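Long-range contact in ribosome biogenesis Nep1 RNA methyltransferase (Archaeoglobus fulgidus, PDB 3O7B), which probably methylates N1 of a specific pseudouridine in 16S ribosomal RNA, using S-adenosylmethionine as methyl donor, during ribosome biogenesis: residues A[98-103]-A[119-124]. Numbering follows the deposited sequence.
Sequences LDSPLR and VNRETR
The loop that follows helix 87-98 curls round the guanidinium of Arg121, which comes from a type I beta turn, Asn120 to Thr123, just past strand 116-119: a clear case of one arginine holding an irregular chain segment by its carbonyls. Arg121 NH1 donates to Leu98 O at 3.0 Å, on the last turn of the helix. Arg121 NH2 is shared between Ser100 O (2.6 Å) and Leu102 O (2.8 Å), meeting both from above their carbonyl planes, and Arg121 NE adds a weak bond to Leu102 O. With CG anti to the backbone N (chi1 -178°) and a single bend at chi2, the side chain reaches across to the loop, and the three carbonyls round its edge fix the rotation of the group.

Arg103 then folds back over it. Its chain, bent at chi2 and chi3, brings its guanidinium over that of Arg121, the planes tilted by 35°, so that Arg121 NH1 lies 3.4 Å above the centre of the Arg103 group, while Arg103 NE sits toward the rim of the Arg121 group. The acceptors around the pair probably offset the like charges: Arg103 NH1 reaches Ser100 O from the face opposite to that used by Arg121, and Arg103 NH2 makes a salt bridge with Glu122 OE1 at 2.8 Å, approaching from above the carboxylate plane. An Asx turn, Asn120 OD1 accepting from Glu122 N, braces the turn that carries both Arg121 and Glu122.

Leu98 supplies the apolar part: Leu98 CD2 runs against Arg121 NH1 at 3.7 Å, Leu98 CD1 meets Val119 CG1 at 4.1 Å, and Leu98 and Val119 both touch Val107 of strand 105-111. Ser100 and Leu102 touch helix 224-239, where Ser100 OG bonds Glu236, while Asn120 and Thr123 bond backbone carbonyls of strand 150-156; Asp99 OD2 hydrogen-bonds Thr223 OG1 of the second subunit, and Asp99 and Pro101 pack on Tyr226 of that subunit.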
loop_
_atom_site.group_PDB
_atom_site.type_symbol
_atom_site.label_atom_id
_atom_site.label_comp_id
_atom_site.label_asym_id
_atom_site.label_seq_id
_atom_site.Cartn_x
_atom_site.Cartn_y
_atom_site.Cartn_z
ATOM N N LEU A 98 1.917 -10.426 -0.394
ATOM C CA LEU A 98 2.210 -11.369 0.673
ATOM C C LEU A 98 1.019 -11.582 1.617
ATOM O O LEU A 98 0.977 -12.593 2.335
ATOM C CB LEU A 98 3.470 -10.964 1.417
ATOM C CG LEU A 98 4.766 -11.037 0.584
ATOM C CD1 LEU A 98 5.858 -10.228 1.272
ATOM C CD2 LEU A 98 5.192 -12.466 0.435
ATOM N N ASP A 99 0.061 -10.653 1.588
ATOM C CA ASP A 99 -1.198 -10.796 2.357
ATOM C C ASP A 99 -2.138 -11.854 1.766
ATOM O O ASP A 99 -3.123 -12.245 2.400
ATOM C CB ASP A 99 -1.958 -9.458 2.395
ATOM C CG ASP A 99 -1.341 -8.416 3.346
ATOM O OD1 ASP A 99 -0.451 -8.730 4.180
ATOM O OD2 ASP A 99 -1.774 -7.228 3.253
ATOM N N SER A 100 -1.886 -12.288 0.535
ATOM C CA SER A 100 -2.719 -13.309 -0.114
ATOM C C SER A 100 -2.752 -14.593 0.717
ATOM O O SER A 100 -1.722 -15.020 1.247
ATOM C CB SER A 100 -2.182 -13.644 -1.513
ATOM O OG SER A 100 -2.904 -14.743 -2.068
ATOM N N PRO A 101 -3.932 -15.236 0.808
ATOM C CA PRO A 101 -3.951 -16.535 1.490
ATOM C C PRO A 101 -3.379 -17.687 0.641
ATOM O O PRO A 101 -3.173 -18.786 1.149
ATOM C CB PRO A 101 -5.439 -16.757 1.760
ATOM C CG PRO A 101 -6.105 -16.098 0.643
ATOM C CD PRO A 101 -5.276 -14.841 0.356
ATOM N N LEU A 102 -3.118 -17.425 -0.633
ATOM C CA LEU A 102 -2.597 -18.452 -1.528
ATOM C C LEU A 102 -1.080 -18.504 -1.398
ATOM O O LEU A 102 -0.405 -17.482 -1.543
ATOM C CB LEU A 102 -3.032 -18.142 -2.956
ATOM C CG LEU A 102 -2.767 -19.120 -4.094
ATOM C CD1 LEU A 102 -3.138 -20.557 -3.733
ATOM C CD2 LEU A 102 -3.546 -18.669 -5.309
ATOM N N ARG A 103 -0.549 -19.692 -1.122
ATOM C CA ARG A 103 0.864 -19.846 -0.778
ATOM C C ARG A 103 1.673 -20.613 -1.842
ATOM O O ARG A 103 2.794 -21.036 -1.569
ATOM C CB ARG A 103 1.003 -20.501 0.618
ATOM C CG ARG A 103 0.209 -19.808 1.732
ATOM C CD ARG A 103 1.032 -18.739 2.440
ATOM N NE ARG A 103 0.279 -17.505 2.624
ATOM C CZ ARG A 103 0.593 -16.532 3.479
ATOM N NH1 ARG A 103 -0.171 -15.452 3.538
ATOM N NH2 ARG A 103 1.655 -16.633 4.280
ATOM N N VAL A 119 12.243 -13.179 -1.568
ATOM C CA VAL A 119 11.443 -12.951 -0.362
ATOM C C VAL A 119 10.672 -14.224 -0.048
ATOM O O VAL A 119 9.809 -14.629 -0.817
ATOM C CB VAL A 119 10.461 -11.744 -0.535
ATOM C CG1 VAL A 119 9.726 -11.470 0.773
ATOM C CG2 VAL A 119 11.205 -10.485 -0.977
ATOM N N ASN A 120 11.002 -14.875 1.076
ATOM C CA ASN A 120 10.273 -16.038 1.533
ATOM C C ASN A 120 8.785 -15.724 1.587
ATOM O O ASN A 120 8.379 -14.675 2.084
ATOM C CB ASN A 120 10.809 -16.399 2.928
ATOM C CG ASN A 120 10.294 -17.730 3.465
ATOM O OD1 ASN A 120 9.148 -18.117 3.271
ATOM N ND2 ASN A 120 11.172 -18.423 4.204
ATOM N N ARG A 121 7.978 -16.633 1.057
ATOM C CA ARG A 121 6.549 -16.442 0.994
ATOM C C ARG A 121 5.965 -16.187 2.378
ATOM O O ARG A 121 4.948 -15.512 2.500
ATOM C CB ARG A 121 5.883 -17.638 0.275
ATOM C CG ARG A 121 4.373 -17.539 0.112
ATOM C CD ARG A 121 3.966 -16.342 -0.751
ATOM N NE ARG A 121 2.521 -16.150 -0.793
ATOM C CZ ARG A 121 1.832 -15.464 0.120
ATOM N NH1 ARG A 121 2.456 -14.900 1.165
ATOM N NH2 ARG A 121 0.521 -15.330 -0.028
ATOM N N GLU A 122 6.623 -16.697 3.416
ATOM C CA GLU A 122 6.116 -16.553 4.776
ATOM C C GLU A 122 6.587 -15.287 5.521
ATOM O O GLU A 122 6.206 -15.041 6.668
ATOM C CB GLU A 122 6.350 -17.850 5.563
ATOM C CG GLU A 122 5.615 -19.081 4.958
ATOM C CD GLU A 122 4.102 -18.894 4.788
ATOM O OE1 GLU A 122 3.443 -18.336 5.694
ATOM O OE2 GLU A 122 3.556 -19.325 3.748
ATOM N N THR A 123 7.371 -14.447 4.854
ATOM C CA THR A 123 7.879 -13.220 5.464
ATOM C C THR A 123 6.758 -12.209 5.743
ATOM O O THR A 123 5.921 -11.941 4.874
ATOM C CB THR A 123 8.940 -12.563 4.542
ATOM O OG1 THR A 123 10.030 -13.471 4.397
ATOM C CG2 THR A 123 9.466 -11.260 5.117
ATOM N N ARG A 124 6.738 -11.653 6.960
ATOM C CA ARG A 124 5.853 -10.544 7.302
ATOM C C ARG A 124 6.667 -9.272 7.228
ATOM O O ARG A 124 7.485 -8.998 8.113
ATOM C CB ARG A 124 5.294 -10.686 8.727
ATOM C CG ARG A 124 4.386 -11.875 8.989
ATOM C CD ARG A 124 3.720 -11.732 10.393
ATOM N NE ARG A 124 4.643 -11.216 11.411
ATOM C CZ ARG A 124 5.395 -11.972 12.219
ATOM N NH1 ARG A 124 5.317 -13.292 12.150
ATOM N NH2 ARG A 124 6.221 -11.396 13.098
#